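Local coordinates for HAT1-interacting factor 1 (Saccharomyces cerevisiae, PDB 4NQ0), which chaperones histones H3 and H4 as part of the nuclear histone acetyltransferase B complex, also binds H2A-H2B dimers, and takes part in chromatin assembly and telomere silencing, at residues Q281-V286 and F305-A310; A289-D294 and Q334-E339; E313-T318 and E324-R329; G264-L269 and T276-Q281. All coordinates share one frame; numbering follows the deposited sequence.

Interaction 1 of 4, residues Q281-V286 and F305-A310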
# COMPACT_ATOMS: atom_id res chain seq x y z
N GLN A 281 8.83 -6.10 -6.71
CA GLN A 281 7.39 -6.33 -6.58
C GLN A 281 6.56 -5.11 -7.01
O GLN A 281 5.59 -5.24 -7.75
CB GLN A 281 7.05 -6.71 -5.14
CG GLN A 281 5.56 -6.83 -4.89
CD GLN A 281 5.22 -7.23 -3.48
OE1 GLN A 281 5.81 -6.74 -2.51
NE2 GLN A 281 4.24 -8.11 -3.35
N ALA A 282 6.94 -3.92 -6.54
CA ALA A 282 6.24 -2.67 -6.87
C ALA A 282 6.31 -2.33 -8.37
O ALA A 282 5.32 -1.91 -8.98
CB ALA A 282 6.79 -1.53 -6.04
N GLU A 283 7.49 -2.53 -8.97
CA GLU A 283 7.64 -2.35 -10.42
C GLU A 283 6.70 -3.25 -11.19
O GLU A 283 6.08 -2.81 -12.14
CB GLU A 283 9.07 -2.63 -10.88
CG GLU A 283 10.11 -1.67 -10.33
CD GLU A 283 10.25 -0.38 -11.13
OE1 GLU A 283 9.36 -0.08 -11.97
OE2 GLU A 283 11.27 0.33 -10.90
N PHE A 284 6.58 -4.51 -10.77
CA PHE A 284 5.68 -5.44 -11.48
C PHE A 284 4.22 -5.05 -11.30
O PHE A 284 3.42 -5.13 -12.26
CB PHE A 284 5.91 -6.89 -11.03
CG PHE A 284 4.86 -7.84 -11.54
CD1 PHE A 284 4.87 -8.25 -12.87
CD2 PHE A 284 3.86 -8.30 -10.71
CE1 PHE A 284 3.90 -9.11 -13.35
CE2 PHE A 284 2.88 -9.17 -11.18
CZ PHE A 284 2.90 -9.57 -12.51
N LEU A 285 3.84 -4.66 -10.08
CA LEU A 285 2.44 -4.30 -9.82
C LEU A 285 2.02 -3.08 -10.64
O LEU A 285 0.89 -3.03 -11.13
CB LEU A 285 2.21 -4.07 -8.32
CG LEU A 285 2.30 -5.31 -7.42
CD1 LEU A 285 2.36 -4.90 -5.94
CD2 LEU A 285 1.14 -6.27 -7.67
N VAL A 286 2.92 -2.12 -10.80
CA VAL A 286 2.71 -0.99 -11.71
C VAL A 286 2.34 -1.47 -13.11
O VAL A 286 1.33 -1.03 -13.67
CB VAL A 286 3.97 -0.10 -11.78
CG1 VAL A 286 3.92 0.83 -13.02
CG2 VAL A 286 4.12 0.71 -10.48
N PHE A 305 6.88 -0.90 -19.43
CA PHE A 305 7.04 -2.35 -19.49
C PHE A 305 8.50 -2.75 -19.75
O PHE A 305 9.03 -3.64 -19.10
CB PHE A 305 6.15 -2.98 -20.57
CG PHE A 305 4.68 -2.84 -20.34
CD1 PHE A 305 4.15 -2.77 -19.06
CD2 PHE A 305 3.80 -2.82 -21.41
CE1 PHE A 305 2.81 -2.65 -18.86
CE2 PHE A 305 2.45 -2.70 -21.22
CZ PHE A 305 1.94 -2.62 -19.94
N LYS A 306 9.14 -2.08 -20.70
CA LYS A 306 10.52 -2.43 -21.06
C LYS A 306 11.48 -2.09 -19.93
O LYS A 306 12.47 -2.80 -19.72
CB LYS A 306 10.93 -1.71 -22.34
CG LYS A 306 10.31 -2.32 -23.58
CD LYS A 306 10.48 -1.40 -24.78
CE LYS A 306 9.90 -2.03 -26.04
NZ LYS A 306 9.80 -1.04 -27.14
N HIS A 307 11.21 -1.01 -19.23
CA HIS A 307 11.97 -0.67 -18.04
C HIS A 307 11.89 -1.79 -17.00
O HIS A 307 12.89 -2.18 -16.42
CB HIS A 307 11.46 0.65 -17.47
CG HIS A 307 11.88 0.90 -16.06
ND1 HIS A 307 13.11 1.43 -15.73
CD2 HIS A 307 11.24 0.68 -14.88
CE1 HIS A 307 13.21 1.52 -14.42
NE2 HIS A 307 12.08 1.08 -13.88
N ALA A 308 10.69 -2.30 -16.76
CA ALA A 308 10.47 -3.31 -15.75
C ALA A 308 11.08 -4.64 -16.18
O ALA A 308 11.70 -5.33 -15.37
CB ALA A 308 8.96 -3.46 -15.46
N LYS A 309 10.92 -4.99 -17.46
CA LYS A 309 11.57 -6.17 -18.04
C LYS A 309 13.09 -6.17 -17.83
O LYS A 309 13.65 -7.15 -17.38
CB LYS A 309 11.24 -6.27 -19.52
CG LYS A 309 11.95 -7.39 -20.27
CD LYS A 309 11.49 -7.42 -21.73
CE LYS A 309 12.30 -8.44 -22.53
NZ LYS A 309 11.85 -8.50 -23.94
N ALA A 310 13.74 -5.05 -18.13
CA ALA A 310 15.18 -4.92 -17.96
C ALA A 310 15.58 -5.12 -16.51
O ALA A 310 16.55 -5.81 -16.22
CB ALA A 310 15.67 -3.56 -18.45
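Glu283 and His307 reach across the gap between two helices and meet in a histidine-carboxylate hydrogen bond. His307 NE2 donates to Glu283 OE2 over 3.2 Å, and with an N-H...O angle of 162° the bond is fairly straight. The acceptor lies close to the imidazole plane, but the nitrogen comes to OE2 from above the carboxylate plane, since the two flat groups are turned 52° against each other. Glu283 OE1 also sits in plane at the ring edge, 3.5 Å from His307 CD2. A bend at chi2 (-84°) folds the glutamate chain and lets both oxygens face the ring. OE1 has a stronger partner in Arg304, with which it forms a salt bridge, while Phe173 stacks on the imidazole. Beneath the polar pair the helices come close, Glu283 CA and Ala308 CA lying 6.1 Å apart, a spacing that suits the small methyl of Ala308. An alanine at Glu283 would probably leave Arg304 without its carboxylate and His307 without its acceptor, its ring more likely to turn. Helices 273-290 and 298-316 form an antiparallel pair of consecutive helices, consistent with a TPR-type array, the second lying in the predicted third repeat.

Interaction 2 of 4, residues A289-D294 and Q334-E339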
# COMPACT_ATOMS: atom_id res chain seq x y z
N ALA A 289 -1.16 -3.32 -13.29
CA ALA A 289 -2.27 -2.37 -13.29
C ALA A 289 -2.30 -1.59 -14.61
O ALA A 289 -3.36 -1.37 -15.17
CB ALA A 289 -2.15 -1.43 -12.11
N LEU A 290 -1.12 -1.20 -15.08
CA LEU A 290 -0.96 -0.44 -16.32
C LEU A 290 -1.59 -1.10 -17.54
O LEU A 290 -2.06 -0.41 -18.44
CB LEU A 290 0.53 -0.18 -16.58
CG LEU A 290 0.99 0.92 -17.53
CD1 LEU A 290 0.25 2.23 -17.32
CD2 LEU A 290 2.51 1.12 -17.33
N ARG A 291 -1.62 -2.43 -17.58
CA ARG A 291 -2.24 -3.09 -18.74
C ARG A 291 -3.74 -2.80 -18.85
O ARG A 291 -4.29 -2.82 -19.94
CB ARG A 291 -1.95 -4.59 -18.76
CG ARG A 291 -2.55 -5.38 -17.63
CD ARG A 291 -1.76 -6.66 -17.35
NE ARG A 291 -2.18 -7.73 -18.26
CZ ARG A 291 -2.76 -8.87 -17.89
NH1 ARG A 291 -2.98 -9.15 -16.61
NH2 ARG A 291 -3.10 -9.76 -18.82
N TRP A 292 -4.39 -2.48 -17.73
CA TRP A 292 -5.83 -2.25 -17.72
C TRP A 292 -6.26 -0.78 -17.83
O TRP A 292 -7.45 -0.49 -17.97
CB TRP A 292 -6.44 -2.86 -16.46
CG TRP A 292 -6.07 -4.29 -16.34
CD1 TRP A 292 -5.25 -4.85 -15.41
CD2 TRP A 292 -6.46 -5.34 -17.23
NE1 TRP A 292 -5.12 -6.21 -15.65
CE2 TRP A 292 -5.84 -6.53 -16.77
CE3 TRP A 292 -7.27 -5.40 -18.37
CZ2 TRP A 292 -6.02 -7.76 -17.40
CZ3 TRP A 292 -7.45 -6.63 -19.01
CH2 TRP A 292 -6.82 -7.79 -18.51
N VAL A 293 -5.30 0.15 -17.77
CA VAL A 293 -5.65 1.56 -17.79
C VAL A 293 -5.76 2.02 -19.24
O VAL A 293 -4.80 1.94 -20.01
CB VAL A 293 -4.64 2.40 -16.96
CG1 VAL A 293 -3.28 2.43 -17.62
CG2 VAL A 293 -5.17 3.82 -16.75
N ASP A 294 -6.96 2.48 -19.63
CA ASP A 294 -7.23 2.83 -21.02
C ASP A 294 -6.55 4.13 -21.43
O ASP A 294 -6.12 4.28 -22.58
CB ASP A 294 -8.74 2.96 -21.28
CG ASP A 294 -9.50 1.64 -21.15
OD1 ASP A 294 -9.74 0.99 -22.19
OD2 ASP A 294 -9.87 1.26 -20.01
N GLN A 334 6.23 -9.68 -20.55
CA GLN A 334 6.36 -9.90 -21.98
C GLN A 334 4.97 -9.99 -22.64
O GLN A 334 4.77 -9.48 -23.74
CB GLN A 334 7.18 -11.16 -22.28
CG GLN A 334 7.53 -11.32 -23.76
CD GLN A 334 8.40 -10.19 -24.29
OE1 GLN A 334 9.42 -9.86 -23.69
NE2 GLN A 334 7.99 -9.60 -25.42
N ASP A 335 4.03 -10.64 -21.96
CA ASP A 335 2.64 -10.66 -22.46
C ASP A 335 2.10 -9.23 -22.56
O ASP A 335 1.46 -8.88 -23.54
CB ASP A 335 1.72 -11.48 -21.55
CG ASP A 335 2.18 -12.91 -21.38
OD1 ASP A 335 2.97 -13.40 -22.22
OD2 ASP A 335 1.74 -13.54 -20.40
N ASP A 336 2.39 -8.42 -21.54
CA ASP A 336 1.93 -7.03 -21.54
C ASP A 336 2.46 -6.26 -22.76
O ASP A 336 1.71 -5.53 -23.43
CB ASP A 336 2.32 -6.32 -20.25
CG ASP A 336 1.76 -6.99 -19.01
OD1 ASP A 336 0.74 -7.69 -19.11
OD2 ASP A 336 2.33 -6.82 -17.92
N ILE A 337 3.75 -6.46 -23.06
CA ILE A 337 4.38 -5.83 -24.22
C ILE A 337 3.70 -6.31 -25.50
O ILE A 337 3.27 -5.50 -26.32
CB ILE A 337 5.89 -6.15 -24.27
CG1 ILE A 337 6.62 -5.39 -23.16
CG2 ILE A 337 6.48 -5.78 -25.63
CD1 ILE A 337 8.02 -5.86 -22.90
N ASP A 338 3.59 -7.62 -25.66
CA ASP A 338 2.88 -8.20 -26.81
C ASP A 338 1.49 -7.60 -27.01
O ASP A 338 1.17 -7.12 -28.08
CB ASP A 338 2.77 -9.72 -26.67
CG ASP A 338 4.12 -10.41 -26.65
OD1 ASP A 338 4.18 -11.55 -26.15
OD2 ASP A 338 5.12 -9.81 -27.11
N GLU A 339 0.66 -7.64 -25.97
CA GLU A 339 -0.69 -7.08 -26.02
C GLU A 339 -0.71 -5.65 -26.58
O GLU A 339 -1.48 -5.35 -27.49
CB GLU A 339 -1.33 -7.10 -24.63
CG GLU A 339 -2.64 -6.31 -24.49
CD GLU A 339 -3.80 -6.90 -25.28
OE1 GLU A 339 -3.71 -8.09 -25.68
OE2 GLU A 339 -4.80 -6.19 -25.48
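Asp336 OD1 takes the approach of Arg291 in a salt bridge, with Arg291 NE 3.0 Å away. Arg291 CD also comes within 3.2 Å of Asp336 OD1, so the oxygen nestles into the bend of the arginine chain. The encounter is oblique: guanidinium and carboxylate planes differ by 32°, and a single nitrogen makes the close approach. Arg291 gets there by an unusual route, with CG lodged between its backbone N and carbonyl carbon (chi1 66°) and the chain bent at chi3. The same fold lays the guanidinium against its neighbour in sequence, Trp292 CZ2 standing 3.4 Å above the centre of the group, while Arg291 CG lies over one indole face. A flat aromatic suits this place because it can cover a cationic plane without competing for its N-H groups. Asp336 itself is buried and packs on Phe305, so the arginine's charge probably offsets the cost of enclosing a carboxylate there. Asp288 gives Arg291 NH1 only a long, weak ion pair. The contact joins the C-terminal end of helix 273-290 to helix 323-344, two helices apart in the chain and running parallel, the neighbour-but-one packing typical of TPR superhelices.

Interaction 3 of 4, residues E313-T318 and E324-R329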
# COMPACT_ATOMS: atom_id res chain seq x y z
N GLU A 313 15.04 -8.83 -15.57
CA GLU A 313 16.07 -9.61 -16.24
C GLU A 313 17.37 -9.50 -15.45
O GLU A 313 18.01 -10.50 -15.18
CB GLU A 313 16.27 -9.16 -17.69
CG GLU A 313 15.20 -9.70 -18.64
CD GLU A 313 15.31 -9.15 -20.06
OE1 GLU A 313 15.99 -8.12 -20.26
OE2 GLU A 313 14.73 -9.77 -20.98
N LYS A 314 17.75 -8.28 -15.06
CA LYS A 314 18.98 -8.06 -14.30
C LYS A 314 18.95 -8.77 -12.96
O LYS A 314 19.95 -9.34 -12.52
CB LYS A 314 19.21 -6.56 -14.08
CG LYS A 314 20.63 -6.20 -13.66
CD LYS A 314 20.66 -4.89 -12.87
N HIS A 315 17.80 -8.72 -12.29
CA HIS A 315 17.61 -9.40 -11.02
C HIS A 315 17.78 -10.93 -11.15
O HIS A 315 18.35 -11.58 -10.26
CB HIS A 315 16.22 -9.06 -10.47
CG HIS A 315 15.96 -9.60 -9.10
ND1 HIS A 315 16.76 -9.29 -8.02
CD2 HIS A 315 15.00 -10.42 -8.62
CE1 HIS A 315 16.31 -9.90 -6.94
NE2 HIS A 315 15.24 -10.59 -7.28
N MET A 316 17.30 -11.48 -12.26
CA MET A 316 17.37 -12.91 -12.52
C MET A 316 18.80 -13.42 -12.66
O MET A 316 19.09 -14.57 -12.32
CB MET A 316 16.54 -13.27 -13.76
CG MET A 316 15.03 -13.37 -13.48
SD MET A 316 14.67 -14.60 -12.20
CE MET A 316 15.43 -16.08 -12.90
N THR A 317 19.69 -12.56 -13.16
CA THR A 317 21.10 -12.92 -13.29
C THR A 317 21.77 -13.14 -11.93
O THR A 317 22.83 -13.74 -11.87
CB THR A 317 21.91 -11.86 -14.06
OG1 THR A 317 22.00 -10.67 -13.27
CG2 THR A 317 21.27 -11.54 -15.42
N THR A 318 21.15 -12.66 -10.85
CA THR A 318 21.66 -12.91 -9.49
C THR A 318 21.16 -14.24 -8.91
O THR A 318 21.47 -14.55 -7.77
CB THR A 318 21.24 -11.79 -8.49
OG1 THR A 318 19.83 -11.87 -8.24
CG2 THR A 318 21.61 -10.40 -9.01
N GLU A 324 11.28 -18.76 -9.69
CA GLU A 324 10.06 -19.13 -10.43
C GLU A 324 9.01 -18.01 -10.40
O GLU A 324 8.34 -17.76 -11.40
CB GLU A 324 9.46 -20.46 -9.94
CG GLU A 324 9.34 -20.60 -8.43
CD GLU A 324 10.50 -21.38 -7.80
OE1 GLU A 324 10.67 -22.57 -8.15
OE2 GLU A 324 11.22 -20.81 -6.95
N LEU A 325 8.88 -17.33 -9.27
CA LEU A 325 7.99 -16.18 -9.17
C LEU A 325 8.48 -15.07 -10.10
O LEU A 325 7.70 -14.48 -10.86
CB LEU A 325 7.97 -15.64 -7.74
CG LEU A 325 6.85 -14.70 -7.26
CD1 LEU A 325 7.47 -13.52 -6.57
CD2 LEU A 325 5.91 -14.26 -8.37
N GLN A 326 9.77 -14.78 -10.05
CA GLN A 326 10.35 -13.72 -10.86
C GLN A 326 10.26 -14.08 -12.35
O GLN A 326 10.01 -13.21 -13.18
CB GLN A 326 11.80 -13.44 -10.46
CG GLN A 326 12.03 -13.13 -8.97
CD GLN A 326 11.32 -11.88 -8.49
OE1 GLN A 326 10.68 -11.16 -9.26
NE2 GLN A 326 11.43 -11.61 -7.19
N GLN A 327 10.44 -15.36 -12.67
CA GLN A 327 10.26 -15.83 -14.05
C GLN A 327 8.82 -15.65 -14.50
O GLN A 327 8.58 -15.22 -15.63
CB GLN A 327 10.68 -17.31 -14.19
CG GLN A 327 12.18 -17.52 -14.48
CD GLN A 327 12.65 -18.97 -14.26
OE1 GLN A 327 11.86 -19.85 -13.92
NE2 GLN A 327 13.95 -19.20 -14.45
N ALA A 328 7.86 -15.97 -13.63
CA ALA A 328 6.44 -15.76 -13.91
C ALA A 328 6.15 -14.28 -14.19
O ALA A 328 5.54 -13.94 -15.20
CB ALA A 328 5.58 -16.27 -12.75
N ARG A 329 6.62 -13.39 -13.31
CA ARG A 329 6.45 -11.94 -13.50
C ARG A 329 7.01 -11.46 -14.84
O ARG A 329 6.37 -10.69 -15.57
CB ARG A 329 7.12 -11.16 -12.37
CG ARG A 329 6.42 -11.27 -11.03
CD ARG A 329 7.25 -10.60 -9.94
NE ARG A 329 6.60 -10.61 -8.64
CZ ARG A 329 7.18 -10.28 -7.49
NH1 ARG A 329 8.46 -9.89 -7.46
NH2 ARG A 329 6.49 -10.33 -6.36
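Met316 wedges its sulfur against Gln326, SD lying 3.6 Å from Gln326 CB, and this is the tight part of the contact. Two successive bends in the methionine, at chi2 (-58°) and chi3 (-56°), curl the chain so that its sulfur meets Gln326 while the methyl carries on to the next residue. A flexible, unbranched thioether suits such a place because it can mould itself to the neighbouring helix. Gln326, folded back on itself at chi2, is buried and turns its amide to the imidazole of His315, the two planes 85° apart. The nearest atoms there, His315 NE2 and Gln326 NE2, are 3.9 Å apart, a van der Waals approach and not a hydrogen bond. The other end of the amide is held weakly, Gln326 OE1 accepting from Arg329 NH1 one turn on. The outer side is looser: Met316 CE touches Gln327 NE2 at 3.8 Å, and that glutamine runs out extended into an exposed position where a polar end is at home. Close to the turn, His315 O receives both the backbone N and the OG1 of Thr318. The segments close an antiparallel helical hairpin, the first helix lying in the predicted third TPR, and helix 273-290 packs against both helices, through Thr276 on His315 and Ile280 on Gln326.

Interaction 4 of 4, residues G264-L269 and T276-Q281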
# COMPACT_ATOMS: atom_id res chain seq x y z
N GLY A 264 8.70 4.70 -4.78
CA GLY A 264 9.49 5.84 -4.31
C GLY A 264 9.95 5.72 -2.86
O GLY A 264 11.07 6.10 -2.52
N TYR A 265 9.08 5.20 -1.99
CA TYR A 265 9.43 5.05 -0.58
C TYR A 265 10.48 3.96 -0.37
O TYR A 265 11.42 4.14 0.39
CB TYR A 265 8.18 4.78 0.28
CG TYR A 265 7.53 6.06 0.76
CD1 TYR A 265 7.95 6.68 1.93
CD2 TYR A 265 6.52 6.66 0.02
CE1 TYR A 265 7.37 7.85 2.36
CE2 TYR A 265 5.93 7.84 0.45
CZ TYR A 265 6.37 8.43 1.62
OH TYR A 265 5.80 9.58 2.07
N TYR A 266 10.32 2.84 -1.07
CA TYR A 266 11.29 1.75 -0.95
C TYR A 266 12.67 2.20 -1.43
O TYR A 266 13.69 1.74 -0.93
CB TYR A 266 10.84 0.54 -1.76
CG TYR A 266 9.57 -0.13 -1.26
CD1 TYR A 266 9.31 -0.28 0.09
CD2 TYR A 266 8.65 -0.66 -2.16
CE1 TYR A 266 8.14 -0.90 0.54
CE2 TYR A 266 7.50 -1.28 -1.72
CZ TYR A 266 7.25 -1.41 -0.36
OH TYR A 266 6.13 -2.05 0.10
N LYS A 267 12.71 3.12 -2.39
CA LYS A 267 13.97 3.65 -2.91
C LYS A 267 14.71 4.61 -1.98
O LYS A 267 15.87 4.94 -2.24
CB LYS A 267 13.75 4.29 -4.27
CG LYS A 267 13.64 3.27 -5.39
CD LYS A 267 13.18 3.93 -6.67
CE LYS A 267 13.64 3.19 -7.91
NZ LYS A 267 12.99 3.75 -9.14
N THR A 268 14.07 5.05 -0.91
CA THR A 268 14.77 5.83 0.12
C THR A 268 15.45 4.92 1.14
O THR A 268 16.17 5.38 2.03
CB THR A 268 13.82 6.75 0.90
OG1 THR A 268 12.95 5.95 1.71
CG2 THR A 268 12.99 7.63 -0.06
N LEU A 269 15.19 3.62 1.03
CA LEU A 269 15.65 2.65 2.02
C LEU A 269 17.08 2.24 1.74
O LEU A 269 17.48 2.11 0.57
CB LEU A 269 14.75 1.40 2.01
CG LEU A 269 13.60 1.24 3.00
CD1 LEU A 269 13.14 2.55 3.65
CD2 LEU A 269 12.43 0.56 2.29
N THR A 276 15.26 -4.89 -2.13
CA THR A 276 15.26 -5.22 -3.54
C THR A 276 14.02 -6.01 -3.94
O THR A 276 13.44 -5.76 -4.99
CB THR A 276 16.55 -5.97 -3.91
OG1 THR A 276 17.65 -5.10 -3.66
CG2 THR A 276 16.55 -6.37 -5.38
N GLU A 277 13.58 -6.94 -3.09
CA GLU A 277 12.36 -7.70 -3.36
C GLU A 277 11.13 -6.81 -3.46
O GLU A 277 10.27 -7.03 -4.29
CB GLU A 277 12.11 -8.76 -2.28
CG GLU A 277 13.05 -9.95 -2.35
CD GLU A 277 13.07 -10.76 -1.06
OE1 GLU A 277 14.08 -11.45 -0.82
OE2 GLU A 277 12.07 -10.68 -0.30
N LYS A 278 11.05 -5.81 -2.59
CA LYS A 278 9.89 -4.93 -2.57
C LYS A 278 9.90 -3.97 -3.77
O LYS A 278 8.87 -3.71 -4.37
CB LYS A 278 9.80 -4.19 -1.24
CG LYS A 278 9.41 -5.12 -0.07
CD LYS A 278 9.22 -4.38 1.23
CE LYS A 278 8.59 -5.27 2.30
NZ LYS A 278 7.13 -5.50 2.07
N VAL A 279 11.08 -3.48 -4.12
CA VAL A 279 11.23 -2.65 -5.30
C VAL A 279 10.73 -3.41 -6.52
O VAL A 279 9.90 -2.90 -7.27
CB VAL A 279 12.70 -2.20 -5.49
CG1 VAL A 279 12.90 -1.55 -6.86
CG2 VAL A 279 13.09 -1.23 -4.37
N ILE A 280 11.22 -4.63 -6.70
CA ILE A 280 10.86 -5.46 -7.86
C ILE A 280 9.37 -5.74 -7.87
O ILE A 280 8.72 -5.65 -8.90
CB ILE A 280 11.62 -6.82 -7.86
CG1 ILE A 280 13.14 -6.62 -8.01
CG2 ILE A 280 11.10 -7.72 -8.97
CD1 ILE A 280 13.54 -5.96 -9.29
N GLN A 281 8.83 -6.10 -6.71
CA GLN A 281 7.39 -6.33 -6.58
C GLN A 281 6.56 -5.11 -7.01
O GLN A 281 5.59 -5.24 -7.75
CB GLN A 281 7.05 -6.71 -5.14
CG GLN A 281 5.56 -6.83 -4.89
CD GLN A 281 5.22 -7.23 -3.48
OE1 GLN A 281 5.81 -6.74 -2.51
NE2 GLN A 281 4.24 -8.11 -3.35
O HOH W 1 5.47 -4.89 -0.22
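Tyr266, its CG anti to the carbonyl carbon (chi1 -65°), lays its ring face on Lys278 CB, while the lysine chain runs on across the ring and bends only at chi4 (-75°) to bring its ammonium round beside the phenol. Lys278 CB stands 3.7 Å from the ring centroid of Tyr266, only 10° off the normal, a clear CH-pi contact. Further out, Lys278 CD comes within 3.7 Å of Tyr266 CE1. At the base of the tyrosine, CB packs on Val279 CG2 at 3.9 Å, where a branched aliphatic fills the space between the helices. The polar tips share one water: it donates to Tyr266 OH at 2.9 Å and to Gln281 OE1 at 3.0 Å, and accepts from Lys278 NZ at 2.9 Å. Asp237, on helix 229-248, forms a salt bridge with Lys278 NZ and a hydrogen bond with Tyr266 OH. A leucine in place of Tyr266 would probably leave the water and Asp237 each short of a partner and strip Lys278 of its ring platform. The helix 252-266/273-290 hairpin therefore combines apolar contact with a polar cluster of lysine, phenol, water and Asp237, and the aspartate probably offsets the lysine's charge while tying in a third helix.

How the interactions relate
From the N terminus, interaction 4 comes first, closing the short turn between helices 252-266 and 273-290. Gln281, its last residue, is also the first of interaction 1, which closes the next loop by joining helix 273-290 to helix 298-316. Interaction 2 opens before that loop is shut and closes beyond it, so the two cross; it ties the end of helix 273-290 to helix 323-344. Nested inside it, interaction 3 closes the short loop between helices 298-316 and 323-344. Ile280 packs on Gln326 and Arg329, bringing interactions 3 and 4 together, and Lys309 reaches Gln334 between interactions 1 and 2. Four consecutive helices are thus joined.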